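Local coordinates for protein Pro-Pro endopeptidase (Paenibacillus alvei, PDB 6FPC) that uses a catalytic zinc ion to cut peptide bonds between two prolines in a PLP-PVP motif of a cell-surface protein, and may thereby regulate bacterial adhesion, at residues Ile132-Lys137 and Thr154-Glu159; Lys49-Gln52 and Asn57-Glu60. All coordinates share one frame; numbering follows the deposited sequence.

Contact 1: residues Ile132-Lys137 and Thr154-Glu159. With CD (cadmium ion), chain F.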
loop_
_atom_site.group_PDB
_atom_site.type_symbol
_atom_site.label_atom_id
_atom_site.label_comp_id
_atom_site.label_asym_id
_atom_site.label_seq_id
_atom_site.Cartn_x
_atom_site.Cartn_y
_atom_site.Cartn_z
ATOM N N ILE A 132 0.209 -15.945 9.347
ATOM C CA ILE A 132 -1.038 -16.643 8.974
ATOM C C ILE A 132 -1.907 -16.897 10.218
ATOM O O ILE A 132 -3.128 -16.697 10.166
ATOM C CB ILE A 132 -0.736 -17.971 8.215
ATOM C CG1 ILE A 132 -0.082 -17.733 6.805
ATOM C CG2 ILE A 132 -1.973 -18.903 8.125
ATOM C CD1 ILE A 132 -0.786 -16.996 5.835
ATOM N N ASN A 133 -1.275 -17.365 11.313
ATOM C CA ASN A 133 -1.947 -17.616 12.580
ATOM C C ASN A 133 -2.619 -16.310 13.097
ATOM O O ASN A 133 -3.784 -16.339 13.489
ATOM C CB ASN A 133 -0.971 -18.199 13.621
ATOM C CG ASN A 133 -1.606 -18.391 14.983
ATOM O OD1 ASN A 133 -2.455 -19.268 15.187
ATOM N ND2 ASN A 133 -1.230 -17.551 15.937
ATOM N N ILE A 134 -1.888 -15.175 13.049
ATOM C CA ILE A 134 -2.392 -13.871 13.472
ATOM C C ILE A 134 -3.592 -13.439 12.585
ATOM O O ILE A 134 -4.642 -13.022 13.102
ATOM C CB ILE A 134 -1.250 -12.826 13.484
ATOM C CG1 ILE A 134 -0.257 -13.108 14.633
ATOM C CG2 ILE A 134 -1.816 -11.403 13.619
ATOM C CD1 ILE A 134 1.114 -12.473 14.407
ATOM N N PHE A 135 -3.422 -13.562 11.264
ATOM C CA PHE A 135 -4.438 -13.236 10.264
ATOM C C PHE A 135 -5.705 -14.051 10.524
ATOM O O PHE A 135 -6.778 -13.479 10.547
ATOM C CB PHE A 135 -3.875 -13.512 8.858
ATOM C CG PHE A 135 -4.905 -13.668 7.765
ATOM C CD1 PHE A 135 -5.396 -12.557 7.085
ATOM C CD2 PHE A 135 -5.353 -14.934 7.380
ATOM C CE1 PHE A 135 -6.320 -12.701 6.038
ATOM C CE2 PHE A 135 -6.264 -15.080 6.326
ATOM C CZ PHE A 135 -6.766 -13.956 5.684
ATOM N N ASN A 136 -5.580 -15.364 10.734
ATOM C CA ASN A 136 -6.736 -16.231 11.015
ATOM C C ASN A 136 -7.494 -15.846 12.279
ATOM O O ASN A 136 -8.712 -16.002 12.317
ATOM C CB ASN A 136 -6.301 -17.696 11.091
ATOM C CG ASN A 136 -5.960 -18.280 9.742
ATOM O OD1 ASN A 136 -6.424 -17.831 8.697
ATOM N ND2 ASN A 136 -5.152 -19.303 9.731
ATOM N N LYS A 137 -6.788 -15.338 13.305
ATOM C CA LYS A 137 -7.410 -14.916 14.548
ATOM C C LYS A 137 -8.011 -13.497 14.497
ATOM O O LYS A 137 -9.004 -13.241 15.176
ATOM C CB LYS A 137 -6.379 -14.968 15.696
ATOM C CG LYS A 137 -6.017 -16.387 16.150
ATOM C CD LYS A 137 -4.965 -16.367 17.253
ATOM C CE LYS A 137 -4.580 -17.752 17.717
ATOM N N THR A 154 -1.673 -11.162 2.553
ATOM C CA THR A 154 -0.914 -10.028 1.983
ATOM C C THR A 154 -1.673 -8.705 2.165
ATOM O O THR A 154 -1.070 -7.680 2.476
ATOM C CB THR A 154 -0.644 -10.237 0.489
ATOM O OG1 THR A 154 -1.888 -10.579 -0.122
ATOM C CG2 THR A 154 0.379 -11.331 0.238
ATOM N N GLU A 155 -3.008 -8.747 2.009
ATOM C CA GLU A 155 -3.841 -7.561 2.159
ATOM C C GLU A 155 -3.939 -7.154 3.639
ATOM O O GLU A 155 -3.792 -5.961 3.978
ATOM C CB GLU A 155 -5.198 -7.790 1.449
ATOM C CG GLU A 155 -5.001 -8.004 -0.063
ATOM C CD GLU A 155 -4.477 -6.774 -0.804
ATOM O OE1 GLU A 155 -4.175 -6.893 -2.012
ATOM O OE2 GLU A 155 -4.433 -5.678 -0.199
ATOM N N TYR A 156 -4.097 -8.148 4.526
ATOM C CA TYR A 156 -4.143 -7.879 5.965
ATOM C C TYR A 156 -2.802 -7.293 6.415
ATOM O O TYR A 156 -2.789 -6.302 7.152
ATOM C CB TYR A 156 -4.485 -9.147 6.758
ATOM C CG TYR A 156 -4.705 -8.867 8.230
ATOM C CD1 TYR A 156 -5.636 -7.916 8.649
ATOM C CD2 TYR A 156 -3.922 -9.487 9.203
ATOM C CE1 TYR A 156 -5.803 -7.609 9.993
ATOM C CE2 TYR A 156 -4.085 -9.188 10.558
ATOM C CZ TYR A 156 -5.040 -8.263 10.947
ATOM O OH TYR A 156 -5.234 -7.977 12.272
ATOM N N PHE A 157 -1.687 -7.828 5.875
ATOM C CA PHE A 157 -0.360 -7.300 6.180
ATOM C C PHE A 157 -0.287 -5.824 5.796
ATOM O O PHE A 157 -0.009 -4.984 6.640
ATOM C CB PHE A 157 0.775 -8.097 5.487
ATOM C CG PHE A 157 2.118 -7.470 5.794
ATOM C CD1 PHE A 157 2.766 -7.734 6.998
ATOM C CD2 PHE A 157 2.683 -6.530 4.926
ATOM C CE1 PHE A 157 3.982 -7.120 7.309
ATOM C CE2 PHE A 157 3.893 -5.892 5.255
ATOM C CZ PHE A 157 4.532 -6.197 6.443
ATOM N N ALA A 158 -0.577 -5.498 4.534
ATOM C CA ALA A 158 -0.490 -4.120 4.043
ATOM C C ALA A 158 -1.426 -3.140 4.796
ATOM O O ALA A 158 -1.024 -2.021 5.125
ATOM C CB ALA A 158 -0.767 -4.085 2.552
ATOM N N GLU A 159 -2.664 -3.559 5.063
ATOM C CA GLU A 159 -3.612 -2.675 5.720
ATOM C C GLU A 159 -3.325 -2.510 7.235
ATOM O O GLU A 159 -3.362 -1.383 7.746
ATOM C CB GLU A 159 -5.044 -3.146 5.456
ATOM C CG GLU A 159 -6.097 -2.059 5.689
ATOM C CD GLU A 159 -5.881 -0.702 5.025
ATOM O OE1 GLU A 159 -5.257 -0.635 3.943
ATOM O OE2 GLU A 159 -6.341 0.306 5.598
HETATM CD CD CD F . -3.642 -4.294 -1.412
HETATM O O HOH W 1 -3.778 -3.819 -3.402
#

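Contact 2: residues Lys49-Gln52 and Asn57-Glu60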
loop_
_atom_site.group_PDB
_atom_site.type_symbol
_atom_site.label_atom_id
_atom_site.label_comp_id
_atom_site.label_asym_id
_atom_site.label_seq_id
_atom_site.Cartn_x
_atom_site.Cartn_y
_atom_site.Cartn_z
ATOM N N LYS A 49 6.262 5.853 -7.690
ATOM C CA LYS A 49 5.867 6.867 -8.660
ATOM C C LYS A 49 4.502 7.462 -8.322
ATOM O O LYS A 49 3.499 6.744 -8.305
ATOM C CB LYS A 49 5.883 6.285 -10.086
ATOM C CG LYS A 49 7.289 5.934 -10.557
ATOM C CD LYS A 49 7.336 5.527 -12.011
ATOM C CE LYS A 49 8.737 5.098 -12.400
ATOM N NZ LYS A 49 8.798 4.655 -13.811
ATOM N N LEU A 50 4.475 8.771 -8.038
ATOM C CA LEU A 50 3.225 9.485 -7.759
ATOM C C LEU A 50 2.824 10.068 -9.094
ATOM O O LEU A 50 3.618 10.765 -9.729
ATOM C CB LEU A 50 3.433 10.579 -6.695
ATOM C CG LEU A 50 4.074 10.141 -5.369
ATOM C CD1 LEU A 50 4.181 11.300 -4.420
ATOM C CD2 LEU A 50 3.359 8.925 -4.742
ATOM N N THR A 51 1.646 9.685 -9.583
ATOM C CA THR A 51 1.206 10.055 -10.926
ATOM C C THR A 51 0.121 11.110 -10.933
ATOM O O THR A 51 -0.768 11.082 -10.089
ATOM C CB THR A 51 0.783 8.785 -11.702
ATOM O OG1 THR A 51 -0.473 8.293 -11.205
ATOM C CG2 THR A 51 1.828 7.659 -11.610
ATOM N N GLN A 52 0.173 12.035 -11.901
ATOM C CA GLN A 52 -0.877 13.040 -11.990
ATOM C C GLN A 52 -2.105 12.474 -12.707
ATOM O O GLN A 52 -3.217 12.825 -12.348
ATOM C CB GLN A 52 -0.390 14.375 -12.588
ATOM C CG GLN A 52 -1.422 15.506 -12.473
ATOM C CD GLN A 52 -1.848 15.882 -11.065
ATOM O OE1 GLN A 52 -1.059 15.906 -10.108
ATOM N NE2 GLN A 52 -3.119 16.202 -10.907
ATOM N N ASN A 57 -1.214 5.507 -17.408
ATOM C CA ASN A 57 -0.531 6.474 -18.283
ATOM C C ASN A 57 0.976 6.332 -18.143
ATOM O O ASN A 57 1.695 6.823 -19.013
ATOM C CB ASN A 57 -0.955 7.933 -18.011
ATOM C CG ASN A 57 -2.364 8.291 -18.422
ATOM O OD1 ASN A 57 -3.026 7.597 -19.204
ATOM N ND2 ASN A 57 -2.843 9.411 -17.906
ATOM N N GLU A 58 1.463 5.660 -17.064
ATOM C CA GLU A 58 2.897 5.421 -16.885
ATOM C C GLU A 58 3.341 4.414 -17.936
ATOM O O GLU A 58 2.678 3.375 -18.066
ATOM C CB GLU A 58 3.241 4.880 -15.488
ATOM C CG GLU A 58 3.186 5.919 -14.387
ATOM C CD GLU A 58 4.097 7.114 -14.591
ATOM O OE1 GLU A 58 5.313 6.910 -14.814
ATOM O OE2 GLU A 58 3.587 8.256 -14.544
ATOM N N PRO A 59 4.427 4.716 -18.695
ATOM C CA PRO A 59 4.874 3.801 -19.767
ATOM C C PRO A 59 4.951 2.325 -19.389
ATOM O O PRO A 59 4.470 1.467 -20.140
ATOM C CB PRO A 59 6.248 4.369 -20.159
ATOM C CG PRO A 59 6.099 5.842 -19.936
ATOM C CD PRO A 59 5.256 5.943 -18.673
ATOM N N GLU A 60 5.504 2.032 -18.218
ATOM C CA GLU A 60 5.638 0.651 -17.765
ATOM C C GLU A 60 4.310 0.003 -17.337
ATOM O O GLU A 60 4.290 -1.208 -17.140
ATOM C CB GLU A 60 6.694 0.526 -16.673
ATOM C CG GLU A 60 6.339 1.184 -15.354
ATOM C CD GLU A 60 7.420 0.986 -14.316
ATOM O OE1 GLU A 60 7.790 -0.183 -14.058
ATOM O OE2 GLU A 60 7.912 2.000 -13.772
#

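Contact 1: residues Ile132-Lys137 and Thr154-Glu159
Phe-135 and Tyr-156 meet because each turns its CG anti to its own backbone N, with chi1 161° for Phe-135 and -173° for Tyr-156. This pairs helix 129-138 with helix 153-166, the second of which supplies the downstream glutamate of a gluzincin-type metal site, as in the lethal factor-like peptidases of family M34. The backbones come nearest at these same two residues, with 6.9 Å between the CA atoms of Phe-135 and Tyr-156. The rings do not stack. CD1 of Phe-135 touches CB of Tyr-156 at 3.5 Å, and this methylene lies in the plane of the Phe-135 ring at its edge. From there the Tyr-156 ring runs past the base of Phe-135, its CD2 3.9 Å from Phe-135 CA. Ile-134 adds a looser contact, its CG2 standing 4.4 Å from CE2 of Tyr-156, at the edge of that ring. All these meetings are apolar, and the 136 Å² of surface they bury indicates a small interface. The one polar tip involved, Tyr-156 OH, is hydrogen-bonded to Thr-181 OG1 of helix 179-188, on which Ile-134 also packs; that bond fixes the far end of the ring.

Glu-155 sends its carboxylate away from helix 129-138 and into the active site, its chain bent at chi2 (-66°). It shares the metal with His-111, His-115 and Tyr-148, ligands common to the zinc and cadmium ions of this site. One turn on, Glu-159 OE1 is hydrogen-bonded to His-111 ND1, a second-shell link that would help to orient this zinc ligand. Glu-155 grips the cadmium ion unevenly: OE2 is 2.0 Å from it and OE1 2.7 Å, while water 1 binds it at 2.0 Å.

Contact 2: residues Lys49-Gln52 and Asn57-Glu60
Lys-49 and Glu-60 form a salt bridge across this contact, and the path of the lysine explains how. It leaves strand 47-51 toward the loop that holds residues 57-60, with CG anti to the carbonyl carbon (chi1 -67°) and every later torsion extended. CB and CG come close to no atom of residues 57-60; CD is the first to approach them. It passes 3.7 Å from OE1 of Glu-58, and the two side chains run across each other at a slant. CE then comes within 3.5 Å of Glu-60 OE2. At the tip, NZ donates a hydrogen bond to that same OE2 at 2.8 Å, meeting the oxygen nearly in line with its C-O bond. Glu-60 arrives from the opposite direction, its CG lying between backbone N and carbonyl carbon (chi1 68°) and the chain beyond it extended to CD.

Glu-58 reaches both Lys-49 and Thr-51. Its OE1 is 4.3 Å from Lys-49 NZ, beyond a salt bridge, yet near enough for the two charges probably to favour each other. Because the glutamate folds at chi2 (-58°), its CG and OE2 both lie 3.5 Å from the methyl CG2 of Thr-51. The hydroxyl of Thr-51 has a separate task, since OG1 bonds to the carbonyl O of Gly-53 just after the strand.

On the sheet side, Lys-49 and Glu-60 both touch Val-89, part of the 86-89 region crucial for substrate specificity. The backbone of Lys-49 also bonds with Val-90 and Val-92. The arrangement thus ties a loop to an inner strand of the mixed four-stranded sheet of this lethal factor-like fold, in which 47-51 runs parallel to both neighbours, 11-12 and 89-93.

Contact 1 and contact 2 lie on opposite sides of the chain's centre, with their own centres 29 Å apart and their nearest atoms about 15 Å apart, so they do not touch. Contact 1 holds a metal ligand, while contact 2 only lies near the catalytic site. The ligand is carried by residues 154-159, and the side chain of Tyr-156 is about 10 Å from the zinc ion. On the sheet side, the side chain of Lys-49 is about 10 Å from that of Glu-112, the predicted proton acceptor. Contact 1 packs helix 129-138 on the side of residues 154-159 that faces away from the metal, whereas contact 2 borders the specificity region 86-89.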